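Local coordinates for pyoverdine biosynthesis protein PvcA (Pseudomonas aeruginosa, PDB 3E59) that converts the amino group of L-tyrosine into an isonitrile, taking the carbon from C2 of ribulose 5-phosphate, a step in paerucumarin biosynthesis, at residues 38-49 with 260-268; 57-68 with 104-115. All coordinates share one frame; numbering follows the deposited sequence.

Contact 1 (38-49 with 260-268); sequences EIRRIEQVQLPR and PADSLKFGI. With PO4 (phosphate ion), chain E.
Q46 NE2 gives a proton to L264 O at 2.9 Å, joining helix segment 38-49 to the loop that leads into strand 265-267, an edge strand of the parallel five-stranded sheet. The bond is almost straight (173°) and lies in the amide plane of Q46, but NE2 sits well above the carbonyl plane of L264. A bend at chi2 (-63°) turns the amide toward the loop. Its other end is held too: a water gives protons to both Q46 OE1 and L264 O, so that carbonyl accepts two bonds, and the same water takes a weak one from R49 NE. A second water lies 2.7 Å from A261 O and 2.8 Å from S263 O, and S263 OG accepts from K265 N in an ST turn. L264 CD2 covers one face of the R49 guanidinium, whose NH2 reaches the carbonyls of P249 and A251. Nearer the N-terminal end of the segment, the type I turn from P260 to S263 brings A261 CB to 3.4 Å from E38 O and over one face of the R41 guanidinium. I42 CG2 meets the edge of the F266 ring. R41 NE and D262 OD1 form a long salt bridge, 3.4 Å, their guanidinium and carboxylate planes 64° apart.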
loop_
_atom_site.group_PDB
_atom_site.type_symbol
_atom_site.label_atom_id
_atom_site.label_comp_id
_atom_site.label_asym_id
_atom_site.label_seq_id
_atom_site.Cartn_x
_atom_site.Cartn_y
_atom_site.Cartn_z
ATOM N N GLU A 38 -12.955 -17.953 -3.121
ATOM C CA GLU A 38 -12.551 -16.554 -2.960
ATOM C C GLU A 38 -12.814 -15.751 -4.224
ATOM O O GLU A 38 -13.325 -14.636 -4.151
ATOM C CB GLU A 38 -11.077 -16.447 -2.585
ATOM C CG GLU A 38 -10.769 -16.781 -1.137
ATOM C CD GLU A 38 -9.285 -16.900 -0.881
ATOM O OE1 GLU A 38 -8.493 -16.465 -1.742
ATOM O OE2 GLU A 38 -8.901 -17.432 0.181
ATOM N N ILE A 39 -12.475 -16.332 -5.374
ATOM C CA ILE A 39 -12.658 -15.690 -6.677
ATOM C C ILE A 39 -14.142 -15.447 -6.977
ATOM O O ILE A 39 -14.513 -14.371 -7.453
ATOM C CB ILE A 39 -11.979 -16.500 -7.816
ATOM C CG1 ILE A 39 -10.451 -16.474 -7.658
ATOM C CG2 ILE A 39 -12.378 -15.964 -9.195
ATOM C CD1 ILE A 39 -9.712 -17.623 -8.392
ATOM N N ARG A 40 -14.976 -16.442 -6.686
ATOM C CA ARG A 40 -16.419 -16.322 -6.857
ATOM C C ARG A 40 -16.994 -15.105 -6.101
ATOM O O ARG A 40 -17.729 -14.298 -6.678
ATOM C CB ARG A 40 -17.129 -17.620 -6.443
ATOM N N ARG A 41 -16.642 -14.946 -4.825
ATOM C CA ARG A 41 -17.176 -13.806 -4.086
ATOM C C ARG A 41 -16.513 -12.472 -4.447
ATOM O O ARG A 41 -17.132 -11.414 -4.318
ATOM C CB ARG A 41 -17.291 -14.060 -2.574
ATOM C CG ARG A 41 -16.166 -14.802 -1.906
ATOM C CD ARG A 41 -16.691 -15.531 -0.662
ATOM N NE ARG A 41 -15.833 -15.308 0.505
ATOM C CZ ARG A 41 -14.832 -16.102 0.889
ATOM N NH1 ARG A 41 -14.535 -17.213 0.212
ATOM N NH2 ARG A 41 -14.125 -15.792 1.967
ATOM N N ILE A 42 -15.286 -12.533 -4.956
ATOM C CA ILE A 42 -14.640 -11.350 -5.539
ATOM C C ILE A 42 -15.409 -10.859 -6.776
ATOM O O ILE A 42 -15.659 -9.657 -6.913
ATOM C CB ILE A 42 -13.132 -11.587 -5.849
ATOM C CG1 ILE A 42 -12.326 -11.598 -4.555
ATOM C CG2 ILE A 42 -12.584 -10.505 -6.778
ATOM C CD1 ILE A 42 -10.973 -12.249 -4.689
ATOM N N GLU A 43 -15.801 -11.792 -7.641
ATOM C CA GLU A 43 -16.572 -11.484 -8.853
ATOM C C GLU A 43 -17.883 -10.770 -8.546
ATOM O O GLU A 43 -18.259 -9.827 -9.233
ATOM C CB GLU A 43 -16.876 -12.762 -9.635
ATOM C CG GLU A 43 -15.765 -13.223 -10.553
ATOM C CD GLU A 43 -16.275 -14.114 -11.693
ATOM O OE1 GLU A 43 -15.489 -14.364 -12.641
ATOM O OE2 GLU A 43 -17.463 -14.543 -11.655
ATOM N N GLN A 44 -18.572 -11.232 -7.505
ATOM C CA GLN A 44 -19.838 -10.638 -7.073
ATOM C C GLN A 44 -19.669 -9.171 -6.674
ATOM O O GLN A 44 -20.497 -8.323 -7.019
ATOM C CB GLN A 44 -20.413 -11.421 -5.894
ATOM C CG GLN A 44 -20.725 -12.874 -6.197
ATOM C CD GLN A 44 -21.405 -13.584 -5.038
ATOM O OE1 GLN A 44 -21.487 -13.061 -3.914
ATOM N NE2 GLN A 44 -21.910 -14.783 -5.308
ATOM N N VAL A 45 -18.587 -8.878 -5.956
ATOM C CA VAL A 45 -18.337 -7.527 -5.453
ATOM C C VAL A 45 -17.774 -6.596 -6.536
ATOM O O VAL A 45 -18.273 -5.492 -6.733
ATOM C CB VAL A 45 -17.405 -7.543 -4.208
ATOM C CG1 VAL A 45 -17.112 -6.126 -3.718
ATOM C CG2 VAL A 45 -18.019 -8.371 -3.095
ATOM N N GLN A 46 -16.756 -7.055 -7.252
ATOM C CA GLN A 46 -15.959 -6.166 -8.090
ATOM C C GLN A 46 -16.544 -5.924 -9.466
ATOM O O GLN A 46 -16.423 -4.816 -9.990
ATOM C CB GLN A 46 -14.515 -6.675 -8.212
ATOM C CG GLN A 46 -13.770 -6.803 -6.862
ATOM C CD GLN A 46 -13.587 -5.468 -6.121
ATOM O OE1 GLN A 46 -13.672 -4.387 -6.714
ATOM N NE2 GLN A 46 -13.320 -5.552 -4.814
ATOM N N LEU A 47 -17.162 -6.952 -10.045
ATOM C CA LEU A 47 -17.643 -6.897 -11.438
ATOM C C LEU A 47 -18.663 -5.793 -11.780
ATOM O O LEU A 47 -18.501 -5.103 -12.785
ATOM C CB LEU A 47 -18.129 -8.271 -11.954
ATOM C CG LEU A 47 -17.054 -9.254 -12.452
ATOM C CD1 LEU A 47 -17.658 -10.396 -13.254
ATOM C CD2 LEU A 47 -16.011 -8.538 -13.300
ATOM N N PRO A 48 -19.720 -5.623 -10.959
ATOM C CA PRO A 48 -20.607 -4.498 -11.297
ATOM C C PRO A 48 -19.937 -3.133 -11.093
ATOM O O PRO A 48 -20.316 -2.176 -11.760
ATOM C CB PRO A 48 -21.799 -4.675 -10.356
ATOM C CG PRO A 48 -21.340 -5.561 -9.274
ATOM C CD PRO A 48 -20.176 -6.366 -9.769
ATOM N N ARG A 49 -18.939 -3.057 -10.202
ATOM C CA ARG A 49 -18.210 -1.806 -9.935
ATOM C C ARG A 49 -17.353 -1.383 -11.139
ATOM O O ARG A 49 -17.349 -0.207 -11.525
ATOM C CB ARG A 49 -17.351 -1.913 -8.660
ATOM C CG ARG A 49 -18.149 -2.028 -7.364
ATOM C CD ARG A 49 -17.239 -2.047 -6.125
ATOM N NE ARG A 49 -16.573 -0.762 -5.886
ATOM C CZ ARG A 49 -17.183 0.338 -5.440
ATOM N NH1 ARG A 49 -18.485 0.337 -5.176
ATOM N NH2 ARG A 49 -16.488 1.448 -5.262
ATOM N N PRO A 260 -10.325 -9.572 2.674
ATOM C CA PRO A 260 -11.395 -10.575 2.576
ATOM C C PRO A 260 -11.984 -10.547 1.160
ATOM O O PRO A 260 -12.024 -9.492 0.538
ATOM C CB PRO A 260 -12.439 -10.103 3.611
ATOM C CG PRO A 260 -11.694 -9.191 4.560
ATOM C CD PRO A 260 -10.552 -8.595 3.764
ATOM N N ALA A 261 -12.402 -11.703 0.655
ATOM C CA ALA A 261 -12.923 -11.833 -0.701
ATOM C C ALA A 261 -14.265 -11.108 -0.914
ATOM O O ALA A 261 -14.619 -10.782 -2.047
ATOM C CB ALA A 261 -13.053 -13.286 -1.051
ATOM N N ASP A 262 -15.001 -10.868 0.175
ATOM C CA ASP A 262 -16.283 -10.146 0.150
ATOM C C ASP A 262 -16.101 -8.636 0.257
ATOM O O ASP A 262 -17.072 -7.883 0.192
ATOM C CB ASP A 262 -17.159 -10.583 1.319
ATOM C CG ASP A 262 -17.574 -12.021 1.232
ATOM O OD1 ASP A 262 -17.693 -12.549 0.110
ATOM O OD2 ASP A 262 -17.802 -12.629 2.298
ATOM N N SER A 263 -14.863 -8.204 0.458
ATOM C CA SER A 263 -14.553 -6.791 0.673
ATOM C C SER A 263 -14.573 -5.980 -0.629
ATOM O O SER A 263 -14.320 -6.514 -1.708
ATOM C CB SER A 263 -13.188 -6.656 1.341
ATOM O OG SER A 263 -12.852 -5.299 1.563
ATOM N N LEU A 264 -14.877 -4.688 -0.504
ATOM C CA LEU A 264 -14.723 -3.724 -1.605
ATOM C C LEU A 264 -13.243 -3.561 -1.935
ATOM O O LEU A 264 -12.853 -3.290 -3.078
ATOM C CB LEU A 264 -15.307 -2.373 -1.200
ATOM C CG LEU A 264 -16.824 -2.189 -1.186
ATOM C CD1 LEU A 264 -17.208 -0.897 -0.456
ATOM C CD2 LEU A 264 -17.360 -2.181 -2.608
ATOM N N LYS A 265 -12.419 -3.746 -0.913
ATOM C CA LYS A 265 -10.984 -3.604 -1.053
ATOM C C LYS A 265 -10.392 -4.839 -1.727
ATOM O O LYS A 265 -10.784 -5.986 -1.431
ATOM C CB LYS A 265 -10.334 -3.349 0.304
ATOM C CG LYS A 265 -10.968 -2.227 1.139
ATOM C CD LYS A 265 -10.229 -2.127 2.447
ATOM C CE LYS A 265 -11.034 -1.484 3.525
ATOM N NZ LYS A 265 -10.186 -1.365 4.758
ATOM N N PHE A 266 -9.460 -4.590 -2.646
ATOM C CA PHE A 266 -8.814 -5.644 -3.417
ATOM C C PHE A 266 -7.290 -5.539 -3.273
ATOM O O PHE A 266 -6.678 -4.608 -3.796
ATOM C CB PHE A 266 -9.219 -5.526 -4.884
ATOM C CG PHE A 266 -8.650 -6.617 -5.769
ATOM C CD1 PHE A 266 -7.338 -6.542 -6.242
ATOM C CD2 PHE A 266 -9.439 -7.705 -6.145
ATOM C CE1 PHE A 266 -6.809 -7.533 -7.063
ATOM C CE2 PHE A 266 -8.927 -8.702 -6.965
ATOM C CZ PHE A 266 -7.607 -8.620 -7.424
ATOM N N GLY A 267 -6.677 -6.490 -2.572
ATOM C CA GLY A 267 -5.215 -6.473 -2.380
ATOM C C GLY A 267 -4.462 -6.832 -3.649
ATOM O O GLY A 267 -4.804 -7.795 -4.335
ATOM N N ILE A 268 -3.434 -6.056 -3.971
ATOM C CA ILE A 268 -2.710 -6.239 -5.234
ATOM C C ILE A 268 -1.192 -6.166 -5.039
ATOM O O ILE A 268 -0.682 -5.329 -4.275
ATOM C CB ILE A 268 -3.198 -5.218 -6.330
ATOM C CG1 ILE A 268 -2.640 -5.577 -7.711
ATOM C CG2 ILE A 268 -2.858 -3.761 -5.940
ATOM C CD1 ILE A 268 -3.469 -5.046 -8.865
HETATM P P PO4 E . -6.539 -0.501 3.736
HETATM O O1 PO4 E . -6.502 -1.870 4.367
HETATM O O2 PO4 E . -5.494 0.361 4.421
HETATM O O3 PO4 E . -6.256 -0.634 2.223
HETATM O O4 PO4 E . -7.878 0.145 3.972
HETATM O O HOH W 1 -13.826 -1.877 -5.188
HETATM O O HOH W 2 -13.516 -8.647 -3.256
#

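Contact 2 (57-68 with 104-115); sequences GEPIEFVLPAFP and YAPGAKITVCSD
I60 N to G107 O, at 2.9 Å, opens a ladder of six backbone hydrogen bonds along strands 60-64 and 108-112 and the residues that flank the second. K109 takes part with both groups, its N donating to I60 O and its O accepting from F62 N; T111 does the same between F62 O and L64 N. C113 N closes the run on L64 O at 2.7 Å. One side-chain bond joins the entrances to the strands: Y104 OH donates to E58 O at 2.6 Å, from above the carbonyl plane, and that oxygen lies in the plane of the ring at its edge. P106 CD covers one face of the same ring. The E58 carboxylate has its own partner, R250.

These are neighbouring parallel strands joined through helix 84-103, a beta-alpha-beta crossover inside the five-stranded sheet; 252-255 flanks 60-64 and 149-151 flanks 108-112.

Apolar contacts fill the face carrying I60, F62, L64, A108, I110 and V112. With CG beside its backbone N (chi1 -59°), F62 turns its ring edge to A108, CE1 lying 3.7 Å from CB, while its CB meets I110 CG1. I60 CD1 approaches Y104 CD1, and L64 CB touches I110 CG2. That face is covered in part by helix 84-103, with L93 against L64 and C97 against I110. On the other side V63 CG1 packs on C113 SG at 3.7 Å. Past the strands, F67 crosses V112 at about a right angle, CD1 to CG1.

A carbon-to-oxygen contact stands apart from these: P68 and D115 lie side by side, the proline CB 3.3 Å from the carboxylate OD1.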
loop_
_atom_site.group_PDB
_atom_site.type_symbol
_atom_site.label_atom_id
_atom_site.label_comp_id
_atom_site.label_asym_id
_atom_site.label_seq_id
_atom_site.Cartn_x
_atom_site.Cartn_y
_atom_site.Cartn_z
ATOM N N GLY A 57 -18.746 4.381 -20.740
ATOM C CA GLY A 57 -17.639 4.688 -21.647
ATOM C C GLY A 57 -16.572 5.563 -21.007
ATOM O O GLY A 57 -15.892 6.320 -21.690
ATOM N N GLU A 58 -16.436 5.461 -19.687
ATOM C CA GLU A 58 -15.481 6.269 -18.933
ATOM C C GLU A 58 -14.251 5.428 -18.609
ATOM O O GLU A 58 -14.343 4.196 -18.555
ATOM C CB GLU A 58 -16.100 6.752 -17.621
ATOM C CG GLU A 58 -17.203 7.788 -17.743
ATOM C CD GLU A 58 -18.074 7.840 -16.495
ATOM O OE1 GLU A 58 -17.937 6.949 -15.621
ATOM O OE2 GLU A 58 -18.906 8.768 -16.392
ATOM N N PRO A 59 -13.094 6.081 -18.388
ATOM C CA PRO A 59 -11.927 5.298 -17.965
ATOM C C PRO A 59 -12.169 4.687 -16.580
ATOM O O PRO A 59 -12.863 5.290 -15.745
ATOM C CB PRO A 59 -10.783 6.330 -17.933
ATOM C CG PRO A 59 -11.297 7.526 -18.691
ATOM C CD PRO A 59 -12.788 7.519 -18.509
ATOM N N ILE A 60 -11.630 3.496 -16.348
ATOM C CA ILE A 60 -11.812 2.828 -15.057
ATOM C C ILE A 60 -10.893 3.469 -14.000
ATOM O O ILE A 60 -9.671 3.518 -14.172
ATOM C CB ILE A 60 -11.555 1.308 -15.169
ATOM C CG1 ILE A 60 -12.397 0.705 -16.302
ATOM C CG2 ILE A 60 -11.844 0.587 -13.828
ATOM C CD1 ILE A 60 -11.833 -0.598 -16.840
ATOM N N GLU A 61 -11.492 3.982 -12.925
ATOM C CA GLU A 61 -10.738 4.576 -11.817
ATOM C C GLU A 61 -10.425 3.533 -10.745
ATOM O O GLU A 61 -11.311 2.756 -10.323
ATOM C CB GLU A 61 -11.509 5.749 -11.182
ATOM C CG GLU A 61 -11.818 6.917 -12.127
ATOM C CD GLU A 61 -12.817 7.929 -11.529
ATOM O OE1 GLU A 61 -12.682 8.300 -10.340
ATOM O OE2 GLU A 61 -13.742 8.359 -12.259
ATOM N N PHE A 62 -9.155 3.530 -10.333
ATOM C CA PHE A 62 -8.648 2.787 -9.184
ATOM C C PHE A 62 -8.108 3.773 -8.145
ATOM O O PHE A 62 -7.437 4.749 -8.488
ATOM C CB PHE A 62 -7.526 1.793 -9.590
ATOM C CG PHE A 62 -7.961 0.767 -10.600
ATOM C CD1 PHE A 62 -7.845 1.022 -11.968
ATOM C CD2 PHE A 62 -8.495 -0.455 -10.191
ATOM C CE1 PHE A 62 -8.267 0.084 -12.921
ATOM C CE2 PHE A 62 -8.918 -1.393 -11.120
ATOM C CZ PHE A 62 -8.814 -1.124 -12.493
ATOM N N VAL A 63 -8.411 3.499 -6.878
ATOM C CA VAL A 63 -7.848 4.215 -5.739
ATOM C C VAL A 63 -6.954 3.251 -4.975
ATOM O O VAL A 63 -7.353 2.117 -4.706
ATOM C CB VAL A 63 -8.967 4.786 -4.844
ATOM C CG1 VAL A 63 -8.470 5.066 -3.425
ATOM C CG2 VAL A 63 -9.534 6.052 -5.494
ATOM N N LEU A 64 -5.746 3.703 -4.644
ATOM C CA LEU A 64 -4.770 2.888 -3.920
ATOM C C LEU A 64 -4.105 3.650 -2.762
ATOM O O LEU A 64 -3.216 4.477 -3.002
ATOM C CB LEU A 64 -3.686 2.403 -4.902
ATOM C CG LEU A 64 -2.487 1.616 -4.329
ATOM C CD1 LEU A 64 -2.936 0.441 -3.458
ATOM C CD2 LEU A 64 -1.540 1.150 -5.435
ATOM N N PRO A 65 -4.524 3.380 -1.506
ATOM C CA PRO A 65 -3.810 3.949 -0.368
ATOM C C PRO A 65 -2.485 3.211 -0.175
ATOM O O PRO A 65 -2.478 1.997 0.125
ATOM C CB PRO A 65 -4.763 3.683 0.816
ATOM C CG PRO A 65 -6.056 3.265 0.202
ATOM C CD PRO A 65 -5.668 2.571 -1.054
ATOM N N ALA A 66 -1.377 3.927 -0.364
ATOM C CA ALA A 66 -0.045 3.311 -0.406
ATOM C C ALA A 66 1.057 4.368 -0.524
ATOM O O ALA A 66 0.775 5.557 -0.661
ATOM C CB ALA A 66 0.052 2.339 -1.584
ATOM N N PHE A 67 2.309 3.911 -0.485
ATOM C CA PHE A 67 3.490 4.764 -0.647
ATOM C C PHE A 67 3.528 5.941 0.343
ATOM O O PHE A 67 3.574 7.112 -0.073
ATOM C CB PHE A 67 3.612 5.270 -2.092
ATOM C CG PHE A 67 3.794 4.183 -3.125
ATOM C CD1 PHE A 67 2.683 3.656 -3.820
ATOM C CD2 PHE A 67 5.071 3.726 -3.452
ATOM C CE1 PHE A 67 2.854 2.671 -4.803
ATOM C CE2 PHE A 67 5.252 2.738 -4.417
ATOM C CZ PHE A 67 4.144 2.213 -5.101
ATOM N N PRO A 68 3.496 5.641 1.655
ATOM C CA PRO A 68 3.499 6.716 2.659
ATOM C C PRO A 68 4.868 7.368 2.863
ATOM O O PRO A 68 4.982 8.592 2.877
ATOM C CB PRO A 68 3.058 5.996 3.947
ATOM C CG PRO A 68 3.523 4.602 3.780
ATOM C CD PRO A 68 3.402 4.308 2.281
ATOM N N TYR A 104 -9.921 -2.121 -23.651
ATOM C CA TYR A 104 -10.891 -1.069 -23.305
ATOM C C TYR A 104 -10.310 0.330 -23.548
ATOM O O TYR A 104 -9.646 0.906 -22.676
ATOM C CB TYR A 104 -11.398 -1.236 -21.864
ATOM C CG TYR A 104 -12.458 -0.228 -21.462
ATOM C CD1 TYR A 104 -12.217 0.693 -20.444
ATOM C CD2 TYR A 104 -13.709 -0.198 -22.095
ATOM C CE1 TYR A 104 -13.189 1.631 -20.070
ATOM C CE2 TYR A 104 -14.687 0.736 -21.728
ATOM C CZ TYR A 104 -14.415 1.648 -20.713
ATOM O OH TYR A 104 -15.369 2.572 -20.331
ATOM N N ALA A 105 -10.567 0.853 -24.748
ATOM C CA ALA A 105 -9.998 2.114 -25.247
ATOM C C ALA A 105 -9.971 3.319 -24.279
ATOM O O ALA A 105 -8.965 4.031 -24.229
ATOM C CB ALA A 105 -10.669 2.512 -26.582
ATOM N N PRO A 106 -11.071 3.582 -23.543
ATOM C CA PRO A 106 -11.007 4.664 -22.536
ATOM C C PRO A 106 -9.929 4.454 -21.457
ATOM O O PRO A 106 -9.429 5.429 -20.875
ATOM C CB PRO A 106 -12.410 4.647 -21.918
ATOM C CG PRO A 106 -13.281 4.074 -23.011
ATOM C CD PRO A 106 -12.425 2.992 -23.610
ATOM N N GLY A 107 -9.587 3.192 -21.202
ATOM C CA GLY A 107 -8.439 2.848 -20.381
ATOM C C GLY A 107 -8.724 2.832 -18.895
ATOM O O GLY A 107 -9.846 2.564 -18.461
ATOM N N ALA A 108 -7.686 3.124 -18.121
ATOM C CA ALA A 108 -7.754 3.080 -16.674
ATOM C C ALA A 108 -6.747 4.040 -16.035
ATOM O O ALA A 108 -5.737 4.427 -16.632
ATOM C CB ALA A 108 -7.538 1.645 -16.172
ATOM N N LYS A 109 -7.042 4.397 -14.797
ATOM C CA LYS A 109 -6.298 5.379 -14.054
ATOM C C LYS A 109 -6.141 4.800 -12.656
ATOM O O LYS A 109 -7.094 4.248 -12.104
ATOM C CB LYS A 109 -7.140 6.656 -14.024
ATOM C CG LYS A 109 -6.483 7.898 -13.479
ATOM C CD LYS A 109 -7.519 9.013 -13.447
ATOM C CE LYS A 109 -6.891 10.370 -13.210
ATOM N NZ LYS A 109 -7.696 11.399 -13.941
ATOM N N ILE A 110 -4.932 4.873 -12.107
ATOM C CA ILE A 110 -4.726 4.530 -10.695
ATOM C C ILE A 110 -4.247 5.767 -9.953
ATOM O O ILE A 110 -3.197 6.347 -10.286
ATOM C CB ILE A 110 -3.722 3.361 -10.479
ATOM C CG1 ILE A 110 -4.232 2.080 -11.139
ATOM C CG2 ILE A 110 -3.468 3.117 -8.948
ATOM C CD1 ILE A 110 -3.190 0.921 -11.161
ATOM N N THR A 111 -5.030 6.177 -8.960
ATOM C CA THR A 111 -4.623 7.276 -8.104
ATOM C C THR A 111 -4.011 6.707 -6.832
ATOM O O THR A 111 -4.687 6.028 -6.048
ATOM C CB THR A 111 -5.795 8.219 -7.771
ATOM O OG1 THR A 111 -6.373 8.692 -8.992
ATOM C CG2 THR A 111 -5.306 9.415 -6.959
ATOM N N VAL A 112 -2.721 6.970 -6.651
ATOM C CA VAL A 112 -2.025 6.611 -5.432
ATOM C C VAL A 112 -2.431 7.610 -4.360
ATOM O O VAL A 112 -2.131 8.798 -4.463
ATOM C CB VAL A 112 -0.482 6.594 -5.634
ATOM C CG1 VAL A 112 0.253 6.498 -4.288
ATOM C CG2 VAL A 112 -0.077 5.440 -6.541
ATOM N N CYS A 113 -3.147 7.124 -3.346
ATOM C CA CYS A 113 -3.627 7.980 -2.272
ATOM C C CYS A 113 -2.711 7.820 -1.058
ATOM O O CYS A 113 -2.994 7.073 -0.130
ATOM C CB CYS A 113 -5.093 7.674 -1.957
ATOM S SG CYS A 113 -6.218 8.032 -3.367
ATOM N N SER A 114 -1.600 8.538 -1.089
ATOM C CA SER A 114 -0.586 8.412 -0.064
ATOM C C SER A 114 -1.163 8.620 1.328
ATOM O O SER A 114 -1.874 9.598 1.580
ATOM C CB SER A 114 0.542 9.405 -0.309
ATOM O OG SER A 114 1.427 9.389 0.799
ATOM N N ASP A 115 -0.849 7.688 2.219
ATOM C CA ASP A 115 -1.261 7.780 3.616
ATOM C C ASP A 115 -0.123 8.244 4.531
ATOM O O ASP A 115 -0.190 8.085 5.751
ATOM C CB ASP A 115 -1.875 6.451 4.097
ATOM C CG ASP A 115 -1.034 5.215 3.738
ATOM O OD1 ASP A 115 -0.037 5.285 2.980
ATOM O OD2 ASP A 115 -1.403 4.135 4.232
#

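In the fold
Helix 35-55 ties the two contacts together: contact 1 uses its middle, and after a short turn at its end the chain enters strand 60-64 of contact 2. Both reach the same parallel sheet, contact 1 at edge strand 265-267 and contact 2 at two inner strands, with 252-255 lying between them. Their centres are about 17 Å apart and their nearest atoms about 5 Å, without touching. A phosphate ion, probably from the crystallisation liquor, borders both: K265 NZ bonds to its O4 at 2.9 Å, and the side chain of P65 lies about 4 Å from it. R253, S255, H257 and Q259 also hydrogen-bond to it. Such an ion may mark a pocket, conceivably for the phosphate of ribulose 5-phosphate.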